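Local coordinates for catabolite activation-like protein (Xanthomonas campestris pv. campestris, PDB 3IWZ), which acts as a dimeric, c-di-GMP-responsive global transcriptional regulator of the CRP family that activates or represses a large set of genes, including those for virulence factors, in cell-cell signalling, at the interface of chains A and B. Sequence-based numbering; all coordinates share one arbitrary frame. Chains: chain A/B, Catabolite activation-like protein.

Contact 1: the interface of chains A and B. Residues chain A 142-143, 146; chain B 89, 92-93, 141.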
# COMPACT_ATOMS: atom_id res chain seq x y z
N SER A 142 0.85 -2.55 7.36
CA SER A 142 2.25 -2.44 6.95
C SER A 142 2.63 -3.54 5.98
O SER A 142 3.26 -3.29 4.96
CB SER A 142 3.18 -2.51 8.16
OG SER A 142 3.07 -1.35 8.97
N LYS A 143 2.24 -4.77 6.29
CA LYS A 143 2.54 -5.87 5.38
C LYS A 143 1.88 -5.59 4.03
O LYS A 143 2.50 -5.71 2.97
CB LYS A 143 2.01 -7.20 5.92
CG LYS A 143 2.82 -7.83 7.04
CD LYS A 143 2.19 -9.16 7.45
CE LYS A 143 2.80 -9.72 8.72
NZ LYS A 143 4.25 -9.98 8.60
N LEU A 146 3.54 -2.92 2.04
CA LEU A 146 4.79 -3.41 1.45
C LEU A 146 4.48 -4.17 0.17
O LEU A 146 4.94 -3.80 -0.90
CB LEU A 146 5.54 -4.30 2.43
CG LEU A 146 6.99 -4.71 2.14
CD1 LEU A 146 7.83 -3.50 1.67
CD2 LEU A 146 7.58 -5.31 3.42
N MET B 89 7.82 1.43 8.90
CA MET B 89 7.69 -0.01 8.68
C MET B 89 8.37 -0.90 9.72
O MET B 89 7.74 -1.81 10.26
CB MET B 89 8.18 -0.39 7.28
CG MET B 89 7.72 -1.79 6.87
SD MET B 89 8.27 -2.32 5.23
CE MET B 89 9.76 -3.23 5.65
N PHE B 92 6.78 -2.13 12.84
CA PHE B 92 5.71 -3.12 12.74
C PHE B 92 6.19 -4.45 12.19
O PHE B 92 5.70 -5.51 12.58
CB PHE B 92 4.62 -2.59 11.84
CG PHE B 92 3.91 -1.39 12.38
CD1 PHE B 92 2.87 -1.55 13.29
CD2 PHE B 92 4.27 -0.11 11.98
CE1 PHE B 92 2.19 -0.45 13.79
CE2 PHE B 92 3.59 1.00 12.47
CZ PHE B 92 2.55 0.84 13.37
N ILE B 93 7.13 -4.39 11.25
CA ILE B 93 7.66 -5.59 10.64
C ILE B 93 9.15 -5.65 10.89
O ILE B 93 9.95 -5.13 10.09
CB ILE B 93 7.44 -5.60 9.11
CG1 ILE B 93 5.97 -5.38 8.79
CG2 ILE B 93 7.91 -6.92 8.54
CD1 ILE B 93 5.72 -5.25 7.30
N LEU B 141 -1.13 4.89 7.45
CA LEU B 141 -0.88 3.65 6.72
C LEU B 141 -2.07 3.39 5.81
O LEU B 141 -1.90 3.00 4.66
CB LEU B 141 -0.66 2.48 7.69
CG LEU B 141 0.72 2.40 8.38
CD1 LEU B 141 0.75 1.28 9.41
CD2 LEU B 141 1.81 2.18 7.33
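A:Ser142 and B:Ile93 meet on the side of helix 130-157 of chain A that faces chain B, and they bury the most surface in this patch, 58 and 52 Å². B:Ile93 enters with its CD1 methyl. Its CG1 lies anti to the carbonyl carbon (chi1 -54°) and the chain then runs on extended, which delivers CD1 end-on to the helix backbone. There CD1 of B:Ile93 sits 3.7 Å from the amide N of A:Lys143. CB of A:Ser142 lies 3.8 Å from CD1 of B:Ile93. The CG methylene of A:Lys143 closes in obliquely alongside, so the aliphatic base of the lysine, and not its amine, makes this contact.

The A:Ser142 hydroxyl points into carbon. OG lies 3.5 Å from CD2 of B:Phe92, above the plane of the ring but outside its outline, off the CG-CD2 edge. From the opposing helix, the CD1 methyl of B:Leu141 also approaches this oxygen, at 3.5 Å. No nitrogen or oxygen pairs across the patch, which is therefore held by shape and apolar packing; the short serine side chain probably permits this close approach.

One helical turn on, A:Leu146 and B:Met89 cross at about a right angle. The sulphur of B:Met89 faces the fork of the leucine, with SD 3.6 Å from CD2 and 3.8 Å from CD1 of A:Leu146. The methionine chain is extended as far as SD and bends at its last torsion (chi3 95°), which swings CE over the CD2 branch. Within chain B, CG of B:Met89 lies 4.0 Å from CD1 of B:Ile93, so the two side chains pack side by side and probably steady each other.

B:Met89 begins the short 3-10 helix 89-91 in the region that forms the phosphate-binding cassette of CRP-type domains. The site thus fastens the nucleotide-binding domain of one subunit to the dimerisation helix of the other, a plausible route for ligand-dependent changes to reach the dimer.

Contact 2: the interface of chains A and B. Residues chain A 149, 152-153, 157; chain B 67, 69, 75, 77, 100.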
# COMPACT_ATOMS: atom_id res chain seq x y z
N THR A 149 3.15 -2.06 -2.47
CA THR A 149 4.22 -1.19 -2.96
C THR A 149 5.06 -1.99 -3.96
O THR A 149 5.47 -1.47 -5.00
CB THR A 149 5.11 -0.70 -1.79
OG1 THR A 149 4.42 0.31 -1.06
CG2 THR A 149 6.44 -0.16 -2.29
N ALA A 152 3.07 -2.56 -7.21
CA ALA A 152 3.10 -1.35 -8.05
C ALA A 152 4.43 -1.26 -8.84
O ALA A 152 4.43 -0.96 -10.03
CB ALA A 152 2.94 -0.11 -7.20
N SER A 153 5.55 -1.52 -8.17
CA SER A 153 6.87 -1.47 -8.81
C SER A 153 6.97 -2.45 -9.96
O SER A 153 7.44 -2.11 -11.03
CB SER A 153 7.97 -1.81 -7.82
OG SER A 153 7.91 -0.94 -6.71
N PHE A 157 7.68 -1.66 -13.95
CA PHE A 157 8.98 -1.98 -14.52
C PHE A 157 9.28 -3.41 -14.96
O PHE A 157 10.36 -3.66 -15.49
CB PHE A 157 10.06 -1.52 -13.54
CG PHE A 157 9.93 -0.08 -13.13
CD1 PHE A 157 9.90 0.93 -14.08
CD2 PHE A 157 9.84 0.27 -11.78
CE1 PHE A 157 9.78 2.27 -13.70
CE2 PHE A 157 9.72 1.60 -11.39
CZ PHE A 157 9.69 2.60 -12.36
N ALA B 67 10.26 3.85 -4.44
CA ALA B 67 10.61 2.44 -4.50
C ALA B 67 11.54 2.25 -5.69
O ALA B 67 11.39 2.91 -6.71
CB ALA B 67 9.36 1.58 -4.67
N GLU B 69 13.71 -0.47 -8.45
CA GLU B 69 13.63 -1.77 -9.10
C GLU B 69 15.07 -2.17 -9.41
O GLU B 69 16.00 -1.64 -8.80
CB GLU B 69 12.80 -1.72 -10.38
CG GLU B 69 11.39 -2.28 -10.20
CD GLU B 69 11.38 -3.73 -9.72
OE1 GLU B 69 10.31 -4.20 -9.26
OE2 GLU B 69 12.44 -4.40 -9.81
N LEU B 75 9.91 4.77 -8.67
CA LEU B 75 8.47 5.01 -8.70
C LEU B 75 8.10 5.75 -7.41
O LEU B 75 8.18 5.19 -6.30
CB LEU B 75 7.70 3.69 -8.80
CG LEU B 75 6.17 3.76 -8.87
CD1 LEU B 75 5.73 4.41 -10.18
CD2 LEU B 75 5.58 2.34 -8.77
N LEU B 77 5.88 6.89 -4.65
CA LEU B 77 4.65 6.31 -4.13
C LEU B 77 3.82 7.39 -3.46
O LEU B 77 2.65 7.18 -3.15
CB LEU B 77 4.94 5.21 -3.11
CG LEU B 77 5.95 4.15 -3.53
CD1 LEU B 77 5.98 3.06 -2.48
CD2 LEU B 77 5.57 3.56 -4.86
N VAL B 100 12.44 1.20 1.02
CA VAL B 100 12.19 2.30 0.10
C VAL B 100 13.12 3.48 0.36
O VAL B 100 13.87 3.49 1.35
CB VAL B 100 10.74 2.84 0.24
CG1 VAL B 100 9.74 1.71 0.07
CG2 VAL B 100 10.56 3.51 1.59
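The CG2 methyl of A:Thr149 presses on the CD1 methyl of B:Leu77 at 3.3 Å, tighter than usual van der Waals contact, with the two side chains crossing at about a right angle. This is the CRP-family packing of the long dimerisation helix, here 130-157 of chain A, against the beta-hairpin of the partner's cyclic-nucleotide-binding domain, strands 63-68 and 74-80. CG2 of the threonine stands anti to its backbone N, and this directs the methyl at the sheet; B:Ala67 CB borders it more loosely.

One turn along the helix, the CD2 branch of B:Leu75 reaches the backbone of A:Ala152, 3.7 Å from its carbonyl O, and also touches the alanine CB. The leucine's CB takes the next step, lying 3.9 Å from CE2 of A:Phe157.

That phenyl ring is gripped near its CD2-CE2 edge. B:Leu75 CB comes from one side of the ring plane, while the aliphatic part of B:Glu69 comes from the other, with CG 3.4 Å from CD2 of A:Phe157. The ring and carboxylate planes are 71° apart, and it is the methylenes of the glutamate that touch the ring.

Towards the polar rim, the bend of B:Glu69 at chi2 carries carboxylate OE1 to 3.6 Å from CB of A:Ser153. The serine hydroxyl turns back into its own helix, donating from OG to the carbonyl O of A:Thr149 at 3.0 Å. The C=O...OG angle is 145° and the donor is tilted 27° from the carbonyl plane. OG of A:Ser153 also lies 3.6 Å from the methyl CB of B:Ala67, a contact the internal bond probably makes tolerable.

Contact 1 and contact 2 lie about 15 Å apart, measured between the centres of their C-alpha atoms, and share helix 130-157 of chain A, which supplies every chain A residue in both. On chain B they use different parts of the nucleotide-binding domain: the 89-93 segment in contact 1, mainly the 63-68 and 74-80 strands in contact 2. Contact 1 also brings in the partner's own helix 130-157. One helix is therefore docked along successive turns, and the two-fold axis repeats both contacts with chains exchanged. Such coupling may help transmit domain movements through the homodimer towards its DNA-binding regions.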